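PDB 3NO4: creatinine amidohydrolase from Nostoc punctiforme PCC 73102, which probably hydrolyses non-peptide carbon-nitrogen bonds of linear amides, as a metal-dependent hexameric member of the creatininase superfamily. Local coordinates for residues Q35-I40 with E262-D267; S102-V107 with I133-A138; Y111-A116 with E148-A153. All coordinates share one frame; numbering follows the deposited sequence.

In the fold
From the N terminus, the chain first reaches contact 1, where the turn between helix 27-36 and strand 39-44 is met by the end of helix 242-265, 222 residues later. The wide loop so closed takes in both other contacts. Contacts 2 and 3 each join helix 101-118 to helix 132-150: the first pairs 102-107 with 133-138, the second 111-116 with 148-153. Their segments alternate along the chain, so these two closures cross, spanning strand 122-127, with their centres about 16 Å apart. Contact 1 also touches contact 3, since I40 CD1 of strand 39-44 packs 4.3 Å from L115 CD1 of helix 101-118.

Contact 1 (Q35-I40 with E262-D267); sequences QQSKGI and EFVNAD
V264, in the last turn of helix 242-265, meets S37 and G39 through one methyl branch. In the conformer described, chi1 is 81°, and CG2 lies roughly anti to the backbone N, on the side facing the 35-40 segment. CG2 comes 4.2 Å from G39 CA and equally 4.2 Å from S37 OG, so the methyl sits against a bare backbone carbon and a hydroxyl oxygen at once. V264 was modelled in two conformers, so these contacts hold for one of them, and the buried surface of 71 Å² marks a small interface. The backbones come nearest at G39 and V264, whose CA atoms are 6.2 Å apart.

The hydroxyl that V264 meets is held from its own segment. S37 keeps OG anti to its backbone N (chi1 179°), which carries the oxygen forward to accept from G39 N at 3.1 Å, with a nearly straight N-H...O angle of 166°. Y33 OH adds a weak bond to the same OG and a firmer one to G39 O. On the helix side, K122 NZ is bonded to F263 O and A266 O, and D267 OD1 forms salt bridges to R217 and R227 of the second subunit. The S37 OG to G39 N bond defines an ST turn, here at the helix-to-strand connection leading into the parallel beta sheet of an alpha/beta fold.

Contact 2 (S102-V107 with I133-A138); sequences STLIQV and IATLKA
T135 has OG1 beside its backbone N (chi1 -61°), which places CG2 anti to that N and aims the methyl at L104, whose own CG is likewise anti to N (chi1 -178°). The result is a cluster around a single methyl: T135 CG2 lies 3.7 Å from L104 CD2 and 3.8 Å from L104 CB, with the two side chains passing at a slant. The leucine therefore presents both its root and one branch tip to the threonine, which fits van der Waals packing rather than any polar pairing.

I105 supplies the neighbouring surface. Its CG1 rests 4.0 Å from T135 CG2 and 4.0 Å from T135 O, meeting a methyl and a backbone carbonyl oxygen together. Beyond CG1 the chain is extended, which carries CD1 a turn further along the other helix, to 4.2 Å from A138 CB. The apolar seam thus runs from L104 through T135 to I105 and A138, and all four residues are buried. Measured on the short segments, the helix axes approach to 9.0 Å and cross at -47°.

The same surface continues into the assembly, where I105 packs on I105 of the second subunit and T135 on A138 of that subunit. Within the chain, T135 also touches P101 at the start of helix 101-118, while L136 reaches V108 of that helix and V162 of strand 159-164.

Contact 3 (Y111-A116 with E148-A153); sequences YVTCLA and EDLQIA. With EDO (1,2-ethanediol), chain N.
L150 meets T113 and I152 meets A116 where helix 132-150 ends in a Schellman motif. Q151 marks that end: it takes a positive phi of 47°, and its N bonds back to E148 O at 3.0 Å. The reversal brings I152 round, so that residues on both sides of the helix end face helix 101-118.

I152 can be traced atom by atom. From CB, the CG2 branch stands anti to the backbone N and goes to A116, 4.2 Å from its C and 4.3 Å from its CB. The other branch, CG1, leaves beside the backbone N and packs within its own segment, 3.7 Å from L150 CB. At chi2 -51° the chain bends there, so its tip, CD1, also lies over L150. L150 itself extends CD2 to 3.9 Å from T113 CG2, the two side chains crossing at about a right angle. T113 OG1 is hydrogen-bonded to R109 O; its CG2, anti to the backbone N, meets L150.

D149 and Q151 pack on L150 of the fourth subunit. A 1,2-ethanediol molecule, probably from the crystallisation liquor, bonds to D149 O and Q151 OE1 of that subunit, while its O2 donates to L150 O of this chain at 3.2 Å.

Contact 1 (Q35-I40 with E262-D267)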
loop_
_atom_site.group_PDB
_atom_site.type_symbol
_atom_site.label_atom_id
_atom_site.label_comp_id
_atom_site.label_asym_id
_atom_site.label_seq_id
_atom_site.Cartn_x
_atom_site.Cartn_y
_atom_site.Cartn_z
ATOM N N GLN A 35 -23.791 -0.206 -26.620
ATOM C CA GLN A 35 -23.941 -0.770 -27.976
ATOM C C GLN A 35 -23.397 0.187 -29.058
ATOM O O GLN A 35 -22.926 -0.280 -30.075
ATOM C CB GLN A 35 -25.414 -1.103 -28.286
ATOM C CG GLN A 35 -26.079 -2.144 -27.357
ATOM C CD GLN A 35 -25.416 -3.539 -27.421
ATOM O OE1 GLN A 35 -24.881 -3.999 -26.424
ATOM N NE2 GLN A 35 -25.456 -4.205 -28.596
ATOM N N GLN A 36 -23.490 1.507 -28.813
ATOM C CA GLN A 36 -23.129 2.554 -29.781
ATOM C C GLN A 36 -21.706 3.095 -29.551
ATOM O O GLN A 36 -21.033 3.465 -30.491
ATOM C CB GLN A 36 -24.129 3.723 -29.691
ATOM C CG GLN A 36 -25.608 3.338 -29.734
ATOM C CD GLN A 36 -25.934 2.553 -30.964
ATOM O OE1 GLN A 36 -25.165 2.548 -31.929
ATOM N NE2 GLN A 36 -27.064 1.860 -30.943
ATOM N N SER A 37 -21.256 3.155 -28.299
ATOM C CA SER A 37 -19.958 3.762 -27.984
ATOM C C SER A 37 -19.302 3.147 -26.783
ATOM O O SER A 37 -19.998 2.725 -25.886
ATOM C CB SER A 37 -20.131 5.265 -27.723
ATOM O OG SER A 37 -18.881 5.872 -27.389
ATOM N N LYS A 38 -17.959 3.107 -26.773
ATOM C CA LYS A 38 -17.204 2.646 -25.610
ATOM C C LYS A 38 -16.468 3.797 -24.903
ATOM O O LYS A 38 -15.634 3.540 -24.029
ATOM C CB LYS A 38 -16.219 1.513 -25.992
ATOM C CG LYS A 38 -16.773 0.391 -26.922
ATOM C CD LYS A 38 -18.019 -0.310 -26.340
ATOM C CE LYS A 38 -18.582 -1.404 -27.276
ATOM N NZ LYS A 38 -19.416 -2.332 -26.488
ATOM N N GLY A 39 -16.836 5.047 -25.219
ATOM C CA GLY A 39 -16.201 6.215 -24.643
ATOM C C GLY A 39 -16.958 6.807 -23.456
ATOM O O GLY A 39 -18.179 6.697 -23.351
ATOM N N ILE A 40 -16.202 7.389 -22.535
ATOM C CA ILE A 40 -16.719 8.102 -21.386
ATOM C C ILE A 40 -15.751 9.258 -21.052
ATOM O O ILE A 40 -14.511 9.111 -21.171
ATOM C CB ILE A 40 -16.906 7.140 -20.148
ATOM C CG1 ILE A 40 -17.557 7.876 -18.980
ATOM C CG2 ILE A 40 -15.575 6.509 -19.751
ATOM C CD1 ILE A 40 -18.268 6.950 -17.915
ATOM N N GLU A 262 -11.641 12.726 -32.115
ATOM C CA GLU A 262 -10.387 12.144 -32.641
ATOM C C GLU A 262 -9.916 10.959 -31.811
ATOM O O GLU A 262 -9.539 9.946 -32.354
ATOM C CB GLU A 262 -9.267 13.196 -32.776
ATOM C CG GLU A 262 -9.501 14.210 -33.923
ATOM C CD GLU A 262 -8.439 15.343 -34.007
ATOM O OE1 GLU A 262 -7.548 15.414 -33.108
ATOM O OE2 GLU A 262 -8.508 16.158 -34.976
ATOM N N PHE A 263 -9.969 11.095 -30.492
ATOM C CA PHE A 263 -9.653 10.006 -29.544
ATOM C C PHE A 263 -10.557 8.798 -29.713
ATOM O O PHE A 263 -10.051 7.713 -29.997
ATOM C CB PHE A 263 -9.710 10.536 -28.097
ATOM C CG PHE A 263 -9.458 9.493 -27.029
ATOM C CD1 PHE A 263 -8.318 8.692 -27.075
ATOM C CD2 PHE A 263 -10.336 9.341 -25.959
ATOM C CE1 PHE A 263 -8.073 7.752 -26.088
ATOM C CE2 PHE A 263 -10.078 8.411 -24.940
ATOM C CZ PHE A 263 -8.945 7.609 -25.022
ATOM N N VAL A 264 -11.878 8.990 -29.579
ATOM C CA VAL A 264 -12.837 7.875 -29.615
ATOM C C VAL A 264 -12.841 7.165 -30.989
ATOM O O VAL A 264 -13.047 5.962 -31.047
ATOM C CB VAL A 264 -14.279 8.307 -29.154
ATOM C CG1 VAL A 264 -15.054 8.997 -30.285
ATOM C CG2 VAL A 264 -15.053 7.111 -28.622
ATOM N N ASN A 265 -12.591 7.915 -32.057
ATOM C CA ASN A 265 -12.577 7.349 -33.406
ATOM C C ASN A 265 -11.250 6.718 -33.817
ATOM O O ASN A 265 -11.246 5.950 -34.764
ATOM C CB ASN A 265 -13.047 8.367 -34.456
ATOM C CG ASN A 265 -14.516 8.785 -34.255
ATOM O OD1 ASN A 265 -14.873 9.938 -34.477
ATOM N ND2 ASN A 265 -15.357 7.850 -33.839
ATOM N N ALA A 266 -10.166 7.017 -33.101
ATOM C CA ALA A 266 -8.851 6.418 -33.375
ATOM C C ALA A 266 -8.817 4.910 -33.021
ATOM O O ALA A 266 -9.595 4.427 -32.183
ATOM C CB ALA A 266 -7.753 7.170 -32.621
ATOM N N ASP A 267 -7.907 4.183 -33.669
ATOM C CA ASP A 267 -7.735 2.760 -33.420
ATOM C C ASP A 267 -7.156 2.490 -32.013
ATOM O O ASP A 267 -7.023 3.363 -31.144
ATOM C CB ASP A 267 -6.904 2.083 -34.537
ATOM C CG ASP A 267 -5.432 2.510 -34.570
ATOM O OD1 ASP A 267 -4.945 3.192 -33.649
ATOM O OD2 ASP A 267 -4.748 2.155 -35.543
ATOM O OXT ASP A 267 -6.821 1.359 -31.718
#

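Contact 2 (S102-V107 with I133-A138)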
loop_
_atom_site.group_PDB
_atom_site.type_symbol
_atom_site.label_atom_id
_atom_site.label_comp_id
_atom_site.label_asym_id
_atom_site.label_seq_id
_atom_site.Cartn_x
_atom_site.Cartn_y
_atom_site.Cartn_z
ATOM N N SER A 102 -0.275 8.619 -4.620
ATOM C CA SER A 102 -0.490 7.171 -4.518
ATOM C C SER A 102 -1.988 6.859 -4.336
ATOM O O SER A 102 -2.494 5.884 -4.900
ATOM C CB SER A 102 0.326 6.535 -3.386
ATOM O OG SER A 102 0.086 7.164 -2.146
ATOM N N THR A 103 -2.680 7.686 -3.559
ATOM C CA THR A 103 -4.143 7.545 -3.377
ATOM C C THR A 103 -4.905 7.818 -4.698
ATOM O O THR A 103 -5.792 7.058 -5.052
ATOM C CB THR A 103 -4.696 8.481 -2.318
ATOM O OG1 THR A 103 -3.927 8.354 -1.117
ATOM C CG2 THR A 103 -6.215 8.204 -2.079
ATOM N N LEU A 104 -4.547 8.871 -5.408
ATOM C CA LEU A 104 -5.209 9.176 -6.696
ATOM C C LEU A 104 -4.990 8.070 -7.749
ATOM O O LEU A 104 -5.886 7.777 -8.570
ATOM C CB LEU A 104 -4.810 10.538 -7.248
ATOM C CG LEU A 104 -5.476 10.985 -8.553
ATOM C CD1 LEU A 104 -7.014 10.978 -8.357
ATOM C CD2 LEU A 104 -4.998 12.364 -9.011
ATOM N N ILE A 105 -3.801 7.486 -7.767
ATOM C CA ILE A 105 -3.515 6.374 -8.693
ATOM C C ILE A 105 -4.516 5.196 -8.391
ATOM O O ILE A 105 -5.076 4.601 -9.299
ATOM C CB ILE A 105 -2.045 5.929 -8.559
ATOM C CG1 ILE A 105 -1.101 6.971 -9.144
ATOM C CG2 ILE A 105 -1.790 4.496 -9.129
ATOM C CD1 ILE A 105 0.348 6.632 -8.836
ATOM N N GLN A 106 -4.719 4.886 -7.122
ATOM C CA GLN A 106 -5.674 3.810 -6.748
ATOM C C GLN A 106 -7.139 4.137 -7.059
ATOM O O GLN A 106 -7.878 3.260 -7.498
ATOM C CB GLN A 106 -5.456 3.364 -5.320
ATOM C CG GLN A 106 -4.019 2.748 -5.094
ATOM C CD GLN A 106 -3.583 1.551 -6.076
ATOM O OE1 GLN A 106 -4.365 0.564 -6.270
ATOM N NE2 GLN A 106 -2.307 1.618 -6.639
ATOM N N VAL A 107 -7.521 5.392 -6.890
ATOM C CA VAL A 107 -8.817 5.866 -7.273
ATOM C C VAL A 107 -9.030 5.675 -8.776
ATOM O O VAL A 107 -10.022 5.056 -9.159
ATOM C CB VAL A 107 -9.077 7.344 -6.827
ATOM C CG1 VAL A 107 -10.327 7.951 -7.511
ATOM C CG2 VAL A 107 -9.163 7.410 -5.285
ATOM N N ILE A 133 -1.707 16.346 -13.676
ATOM C CA ILE A 133 -1.286 15.761 -14.951
ATOM C C ILE A 133 -0.349 14.554 -14.731
ATOM O O ILE A 133 -0.621 13.463 -15.219
ATOM C CB ILE A 133 -0.640 16.819 -15.898
ATOM C CG1 ILE A 133 -1.701 17.847 -16.353
ATOM C CG2 ILE A 133 -0.027 16.134 -17.136
ATOM C CD1 ILE A 133 -1.097 19.060 -17.074
ATOM N N ALA A 134 0.717 14.772 -13.966
ATOM C CA ALA A 134 1.754 13.747 -13.734
ATOM C C ALA A 134 1.183 12.496 -13.064
ATOM O O ALA A 134 1.372 11.378 -13.541
ATOM C CB ALA A 134 2.908 14.316 -12.906
ATOM N N THR A 135 0.437 12.706 -11.998
ATOM C CA THR A 135 -0.193 11.603 -11.263
ATOM C C THR A 135 -1.191 10.834 -12.159
ATOM O O THR A 135 -1.189 9.607 -12.127
ATOM C CB THR A 135 -0.859 12.103 -9.959
ATOM O OG1 THR A 135 0.157 12.689 -9.113
ATOM C CG2 THR A 135 -1.582 10.953 -9.218
ATOM N N LEU A 136 -1.999 11.562 -12.958
ATOM C CA LEU A 136 -2.936 10.928 -13.910
ATOM C C LEU A 136 -2.212 10.046 -14.912
ATOM O O LEU A 136 -2.643 8.912 -15.139
ATOM C CB LEU A 136 -3.825 11.929 -14.675
ATOM C CG LEU A 136 -5.103 12.392 -13.989
ATOM C CD1 LEU A 136 -5.735 13.462 -14.875
ATOM C CD2 LEU A 136 -6.108 11.238 -13.667
ATOM N N LYS A 137 -1.134 10.569 -15.515
ATOM C CA LYS A 137 -0.385 9.793 -16.491
ATOM C C LYS A 137 0.227 8.528 -15.835
ATOM O O LYS A 137 0.194 7.415 -16.397
ATOM C CB LYS A 137 0.678 10.665 -17.186
ATOM C CG LYS A 137 0.065 11.622 -18.226
ATOM C CD LYS A 137 1.184 12.455 -18.850
ATOM C CE LYS A 137 0.689 13.396 -19.991
ATOM N NZ LYS A 137 1.730 14.485 -20.171
ATOM N N ALA A 138 0.717 8.694 -14.610
ATOM C CA ALA A 138 1.190 7.570 -13.815
ATOM C C ALA A 138 0.094 6.549 -13.552
ATOM O O ALA A 138 0.307 5.355 -13.705
ATOM C CB ALA A 138 1.779 8.068 -12.512
#

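Contact 3 (Y111-A116 with E148-A153)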
loop_
_atom_site.group_PDB
_atom_site.type_symbol
_atom_site.label_atom_id
_atom_site.label_comp_id
_atom_site.label_asym_id
_atom_site.label_seq_id
_atom_site.Cartn_x
_atom_site.Cartn_y
_atom_site.Cartn_z
ATOM N N TYR A 111 -11.743 3.203 -10.688
ATOM C CA TYR A 111 -12.755 3.717 -11.626
ATOM C C TYR A 111 -12.658 2.980 -12.962
ATOM O O TYR A 111 -13.668 2.456 -13.454
ATOM C CB TYR A 111 -12.536 5.212 -11.941
ATOM C CG TYR A 111 -13.108 6.233 -10.992
ATOM C CD1 TYR A 111 -12.963 6.112 -9.600
ATOM C CD2 TYR A 111 -13.732 7.363 -11.485
ATOM C CE1 TYR A 111 -13.468 7.093 -8.723
ATOM C CE2 TYR A 111 -14.247 8.354 -10.629
ATOM C CZ TYR A 111 -14.078 8.240 -9.260
ATOM O OH TYR A 111 -14.597 9.231 -8.426
ATOM N N VAL A 112 -11.428 2.941 -13.521
ATOM C CA VAL A 112 -11.193 2.398 -14.844
ATOM C C VAL A 112 -11.426 0.899 -14.868
ATOM O O VAL A 112 -12.024 0.391 -15.819
ATOM C CB VAL A 112 -9.797 2.787 -15.446
ATOM C CG1 VAL A 112 -9.598 2.110 -16.794
ATOM C CG2 VAL A 112 -9.674 4.324 -15.563
ATOM N N THR A 113 -11.015 0.186 -13.814
ATOM C CA THR A 113 -11.253 -1.274 -13.755
ATOM C C THR A 113 -12.741 -1.626 -13.780
ATOM O O THR A 113 -13.138 -2.528 -14.533
ATOM C CB THR A 113 -10.516 -1.960 -12.584
ATOM O OG1 THR A 113 -9.137 -1.587 -12.652
ATOM C CG2 THR A 113 -10.626 -3.508 -12.695
ATOM N N CYS A 114 -13.550 -0.920 -12.966
ATOM C CA CYS A 114 -14.990 -1.172 -12.904
ATOM C C CYS A 114 -15.607 -0.971 -14.291
ATOM O O CYS A 114 -16.301 -1.850 -14.787
ATOM C CB CYS A 114 -15.675 -0.241 -11.898
ATOM S SG CYS A 114 -15.292 -0.539 -10.180
ATOM N N LEU A 115 -15.316 0.166 -14.909
ATOM C CA LEU A 115 -15.900 0.540 -16.205
ATOM C C LEU A 115 -15.366 -0.267 -17.374
ATOM O O LEU A 115 -16.144 -0.612 -18.288
ATOM C CB LEU A 115 -15.787 2.057 -16.474
ATOM C CG LEU A 115 -16.632 2.898 -15.515
ATOM C CD1 LEU A 115 -16.097 4.317 -15.349
ATOM C CD2 LEU A 115 -18.126 2.861 -15.916
ATOM N N ALA A 116 -14.064 -0.595 -17.345
ATOM C CA ALA A 116 -13.497 -1.516 -18.348
ATOM C C ALA A 116 -14.190 -2.879 -18.338
ATOM O O ALA A 116 -14.471 -3.403 -19.416
ATOM C CB ALA A 116 -11.954 -1.648 -18.283
ATOM N N GLU A 148 -4.233 -5.874 -17.535
ATOM C CA GLU A 148 -3.477 -7.046 -18.040
ATOM C C GLU A 148 -3.326 -8.159 -16.996
ATOM O O GLU A 148 -3.586 -9.307 -17.301
ATOM C CB GLU A 148 -2.104 -6.572 -18.607
ATOM C CG GLU A 148 -1.079 -7.670 -19.072
ATOM C CD GLU A 148 0.392 -7.123 -19.235
ATOM O OE1 GLU A 148 0.632 -5.867 -19.248
ATOM O OE2 GLU A 148 1.317 -7.982 -19.286
ATOM N N ASP A 149 -2.933 -7.817 -15.774
ATOM C CA ASP A 149 -2.819 -8.769 -14.674
ATOM C C ASP A 149 -4.158 -9.461 -14.359
ATOM O O ASP A 149 -4.191 -10.658 -14.140
ATOM C CB ASP A 149 -2.345 -8.059 -13.371
ATOM C CG ASP A 149 -0.881 -7.642 -13.401
ATOM O OD1 ASP A 149 -0.132 -8.051 -14.326
ATOM O OD2 ASP A 149 -0.511 -6.859 -12.482
ATOM N N LEU A 150 -5.242 -8.686 -14.390
ATOM C CA LEU A 150 -6.592 -9.192 -14.242
ATOM C C LEU A 150 -7.125 -9.964 -15.468
ATOM O O LEU A 150 -8.123 -10.654 -15.358
ATOM C CB LEU A 150 -7.548 -8.069 -13.788
ATOM C CG LEU A 150 -7.681 -7.881 -12.251
ATOM C CD1 LEU A 150 -6.344 -7.907 -11.501
ATOM C CD2 LEU A 150 -8.416 -6.621 -11.950
ATOM N N GLN A 151 -6.434 -9.903 -16.611
ATOM C CA GLN A 151 -6.935 -10.428 -17.889
ATOM C C GLN A 151 -8.381 -9.965 -18.133
ATOM O O GLN A 151 -9.239 -10.754 -18.489
ATOM C CB GLN A 151 -6.797 -11.951 -17.922
ATOM C CG GLN A 151 -5.363 -12.440 -17.702
ATOM C CD GLN A 151 -5.252 -13.982 -17.680
ATOM O OE1 GLN A 151 -5.002 -14.593 -16.642
ATOM N NE2 GLN A 151 -5.439 -14.595 -18.834
ATOM N N ILE A 152 -8.637 -8.675 -17.909
ATOM C CA ILE A 152 -9.940 -8.065 -18.245
ATOM C C ILE A 152 -10.134 -8.236 -19.788
ATOM O O ILE A 152 -9.158 -8.100 -20.545
ATOM C CB ILE A 152 -9.990 -6.582 -17.785
ATOM C CG1 ILE A 152 -9.809 -6.476 -16.259
ATOM C CG2 ILE A 152 -11.285 -5.870 -18.214
ATOM C CD1 ILE A 152 -10.726 -7.385 -15.442
ATOM N N ALA A 153 -11.351 -8.612 -20.212
ATOM C CA ALA A 153 -11.620 -9.043 -21.612
ATOM C C ALA A 153 -11.138 -8.026 -22.648
ATOM O O ALA A 153 -10.503 -8.393 -23.638
ATOM C CB ALA A 153 -13.133 -9.370 -21.847
HETATM C C1 EDO N . -5.818 -13.711 -12.155
HETATM O O1 EDO N . -5.230 -14.939 -12.531
HETATM C C2 EDO N . -6.075 -12.968 -13.417
HETATM O O2 EDO N . -7.335 -13.403 -13.891
#